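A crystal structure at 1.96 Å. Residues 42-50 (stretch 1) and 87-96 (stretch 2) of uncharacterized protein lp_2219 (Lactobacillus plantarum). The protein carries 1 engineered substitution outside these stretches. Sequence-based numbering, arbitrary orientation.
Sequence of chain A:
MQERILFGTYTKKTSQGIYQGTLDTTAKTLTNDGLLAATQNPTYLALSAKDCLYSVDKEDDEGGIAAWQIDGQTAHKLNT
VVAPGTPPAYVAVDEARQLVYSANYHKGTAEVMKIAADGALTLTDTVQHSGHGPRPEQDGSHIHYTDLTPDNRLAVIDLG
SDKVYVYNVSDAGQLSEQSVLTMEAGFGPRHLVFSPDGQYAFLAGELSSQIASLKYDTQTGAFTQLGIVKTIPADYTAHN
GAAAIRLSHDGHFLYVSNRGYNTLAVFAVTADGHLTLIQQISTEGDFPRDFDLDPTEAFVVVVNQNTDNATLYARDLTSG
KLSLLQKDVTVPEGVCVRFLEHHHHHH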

# COMPACT_ATOMS: atom_id res chain seq x y z
N PRO A 42 -7.11 -10.89 4.81
CA PRO A 42 -7.29 -9.44 4.77
C PRO A 42 -5.92 -8.81 4.56
O PRO A 42 -5.39 -8.14 5.45
CB PRO A 42 -7.86 -9.15 6.15
CG PRO A 42 -7.09 -10.12 7.01
CD PRO A 42 -7.14 -11.40 6.19
N THR A 43 -5.36 -9.02 3.37
CA THR A 43 -4.02 -8.53 3.03
C THR A 43 -3.82 -7.03 2.87
O THR A 43 -2.68 -6.56 2.81
CB THR A 43 -3.48 -9.24 1.77
OG1 THR A 43 -4.24 -8.83 0.63
CG2 THR A 43 -3.60 -10.75 1.92
N TYR A 44 -4.91 -6.27 2.77
CA TYR A 44 -4.79 -4.82 2.69
C TYR A 44 -6.01 -4.20 3.35
O TYR A 44 -7.12 -4.75 3.28
CB TYR A 44 -4.63 -4.32 1.26
CG TYR A 44 -3.70 -3.12 1.19
CD1 TYR A 44 -2.32 -3.30 1.23
CD2 TYR A 44 -4.19 -1.82 1.15
CE1 TYR A 44 -1.44 -2.20 1.24
CE2 TYR A 44 -3.34 -0.72 1.16
CZ TYR A 44 -1.96 -0.91 1.20
OH TYR A 44 -1.11 0.17 1.20
N LEU A 45 -5.80 -3.05 3.98
CA LEU A 45 -6.85 -2.35 4.71
C LEU A 45 -6.96 -0.87 4.35
O LEU A 45 -5.97 -0.24 3.98
CB LEU A 45 -6.56 -2.44 6.21
CG LEU A 45 -6.25 -3.82 6.78
CD1 LEU A 45 -5.75 -3.68 8.22
CD2 LEU A 45 -7.50 -4.69 6.72
N ALA A 46 -8.17 -0.32 4.49
CA ALA A 46 -8.44 1.09 4.22
C ALA A 46 -9.47 1.57 5.24
O ALA A 46 -10.39 0.83 5.60
CB ALA A 46 -8.99 1.28 2.80
N LEU A 47 -9.32 2.80 5.71
CA LEU A 47 -10.22 3.37 6.71
C LEU A 47 -10.92 4.63 6.21
O LEU A 47 -10.36 5.39 5.43
CB LEU A 47 -9.44 3.71 7.99
CG LEU A 47 -9.03 2.58 8.93
CD1 LEU A 47 -7.93 3.06 9.87
CD2 LEU A 47 -10.25 2.10 9.71
N SER A 48 -12.16 4.83 6.66
CA SER A 48 -12.92 6.01 6.29
C SER A 48 -12.94 6.96 7.49
O SER A 48 -12.55 6.57 8.59
CB SER A 48 -14.35 5.65 5.90
OG SER A 48 -15.11 5.29 7.04
N ALA A 49 -13.39 8.19 7.27
CA ALA A 49 -13.46 9.17 8.34
C ALA A 49 -14.54 8.82 9.37
O ALA A 49 -14.56 9.37 10.47
CB ALA A 49 -13.72 10.56 7.76
N LYS A 50 -15.44 7.91 9.00
CA LYS A 50 -16.52 7.49 9.90
C LYS A 50 -16.09 6.25 10.67
O LYS A 50 -16.91 5.57 11.28
CB LYS A 50 -17.78 7.21 9.10
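Stretch 2 87-96: PPAYVAVDEA

Stretch 2 runs over stretch 1 in the same direction. Its extended segment, Tyr 90 to Asp 94, has strand-like backbone angles, with phi between -150° and -108° and psi between 100° and 159°, and its axis makes an angle of 9° with that of strand Leu 45 to Leu 47, approaching it to 5.7 Å. Residues pair in register: the CA atoms of Tyr 44 and Tyr 90 are 5.6 Å apart, and those of Ala 46 and Ala 92 5.3 Å. No backbone-to-backbone hydrogen bond joins the stretches, so the strands meet largely through side chains. The two stretches together bury 485 Å², both sides summed.

Apolar packing dominates the middle of the contact. Tyr 44 points its CA-to-CB bond toward stretch 2, whereas that of Tyr 90 points away; the t rotamer of Tyr 90 (chi1 -171°) nevertheless brings the end of its side chain back, and Tyr 44 CE2 lies 3.4 Å from Tyr 90 CE1. The ring centroids are 4.7 Å apart and the planes are inclined by 33°, an oblique arrangement in which Tyr 90 CD1 lies over one face of the Tyr 44 ring. Val 91, in the p rotamer, places CG1 4.1 Å from Tyr 44 CD2 and 3.8 Å from Ala 46 CB. The small side chain of Ala 46 points toward stretch 2 and fits closely against its backbone, with CB 3.5 Å from Val 91 O and 3.9 Å from Ala 92 CA. Val 93 extends the apolar surface: its CG2 is 4.0 Å from Ala 46 CB and 3.8 Å from Leu 47 O.

The direct polar contact comes after the strands. The side chain of Glu 95, with chi1 and chi2 both m, reaches back to stretch 1. There Ala 49 N donates a short hydrogen bond to Glu 95 OE2 (2.6 Å, N-H...O angle 139°). The same oxygen lies 3.1 Å from Ser 48 CA, so the carboxylate is set closely against the backbone at Ser 48 and Ala 49.

Water completes the contact at both ends. Water 3 donates to Leu 47 O and to Glu 95 OE2, its oxygen 2.8 Å from each. At the other end, Thr 43 OG1 is 4.1 Å from Pro 88 O, and water 2 bridges this gap, lying 2.7 Å from Thr 43 OG1 and donating to Pro 88 O at 2.8 Å. Water 1 lies 2.8 Å from Thr 43 OG1 and 2.7 Å from Ala 89 O.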

# COMPACT_ATOMS: atom_id res chain seq x y z
N PRO A 87 -9.13 -12.92 -4.37
CA PRO A 87 -9.40 -11.69 -3.62
C PRO A 87 -8.49 -10.60 -4.19
O PRO A 87 -7.50 -10.91 -4.84
CB PRO A 87 -8.99 -12.06 -2.19
CG PRO A 87 -9.05 -13.56 -2.17
CD PRO A 87 -8.50 -13.93 -3.51
N PRO A 88 -8.83 -9.32 -3.97
CA PRO A 88 -8.00 -8.22 -4.49
C PRO A 88 -6.68 -8.07 -3.72
O PRO A 88 -6.39 -8.86 -2.82
CB PRO A 88 -8.92 -7.01 -4.34
CG PRO A 88 -9.75 -7.36 -3.13
CD PRO A 88 -10.07 -8.82 -3.37
N ALA A 89 -5.89 -7.06 -4.08
CA ALA A 89 -4.60 -6.84 -3.44
C ALA A 89 -4.41 -5.45 -2.83
O ALA A 89 -3.46 -5.22 -2.09
CB ALA A 89 -3.48 -7.10 -4.45
N TYR A 90 -5.32 -4.54 -3.15
CA TYR A 90 -5.24 -3.17 -2.64
C TYR A 90 -6.66 -2.64 -2.48
O TYR A 90 -7.57 -3.06 -3.20
CB TYR A 90 -4.48 -2.28 -3.63
CG TYR A 90 -4.14 -0.89 -3.14
CD1 TYR A 90 -3.02 -0.67 -2.34
CD2 TYR A 90 -4.94 0.21 -3.47
CE1 TYR A 90 -2.69 0.61 -1.90
CE2 TYR A 90 -4.62 1.50 -3.03
CZ TYR A 90 -3.49 1.69 -2.24
OH TYR A 90 -3.16 2.96 -1.81
N VAL A 91 -6.85 -1.73 -1.54
CA VAL A 91 -8.16 -1.12 -1.30
C VAL A 91 -7.95 0.30 -0.77
O VAL A 91 -7.05 0.53 0.04
CB VAL A 91 -9.01 -1.97 -0.30
CG1 VAL A 91 -8.31 -2.07 1.04
CG2 VAL A 91 -10.40 -1.36 -0.15
N ALA A 92 -8.76 1.24 -1.24
CA ALA A 92 -8.66 2.64 -0.80
C ALA A 92 -10.03 3.30 -0.71
O ALA A 92 -10.98 2.85 -1.35
CB ALA A 92 -7.76 3.42 -1.76
N VAL A 93 -10.12 4.37 0.07
CA VAL A 93 -11.38 5.10 0.24
C VAL A 93 -11.34 6.50 -0.36
O VAL A 93 -10.35 7.23 -0.22
CB VAL A 93 -11.76 5.23 1.74
CG1 VAL A 93 -12.98 6.13 1.91
CG2 VAL A 93 -12.05 3.85 2.34
N ASP A 94 -12.42 6.88 -1.05
CA ASP A 94 -12.57 8.20 -1.65
C ASP A 94 -13.61 8.89 -0.75
O ASP A 94 -14.80 8.63 -0.88
CB ASP A 94 -13.13 8.08 -3.07
CG ASP A 94 -13.14 9.41 -3.81
OD1 ASP A 94 -13.35 10.45 -3.16
OD2 ASP A 94 -12.94 9.41 -5.05
N GLU A 95 -13.15 9.74 0.16
CA GLU A 95 -14.06 10.42 1.07
C GLU A 95 -15.09 11.31 0.39
O GLU A 95 -16.28 11.20 0.65
CB GLU A 95 -13.28 11.26 2.09
CG GLU A 95 -12.54 10.47 3.15
CD GLU A 95 -13.47 9.69 4.07
OE1 GLU A 95 -14.67 10.03 4.15
OE2 GLU A 95 -12.99 8.74 4.73
N ALA A 96 -14.62 12.20 -0.48
CA ALA A 96 -15.51 13.13 -1.18
C ALA A 96 -16.61 12.46 -1.99
O ALA A 96 -17.78 12.87 -1.91
CB ALA A 96 -14.69 14.06 -2.08
O HOH W 1 -2.38 -7.11 -0.49
O HOH W 2 -4.66 -10.57 -1.39
O HOH W 3 -10.33 7.97 4.42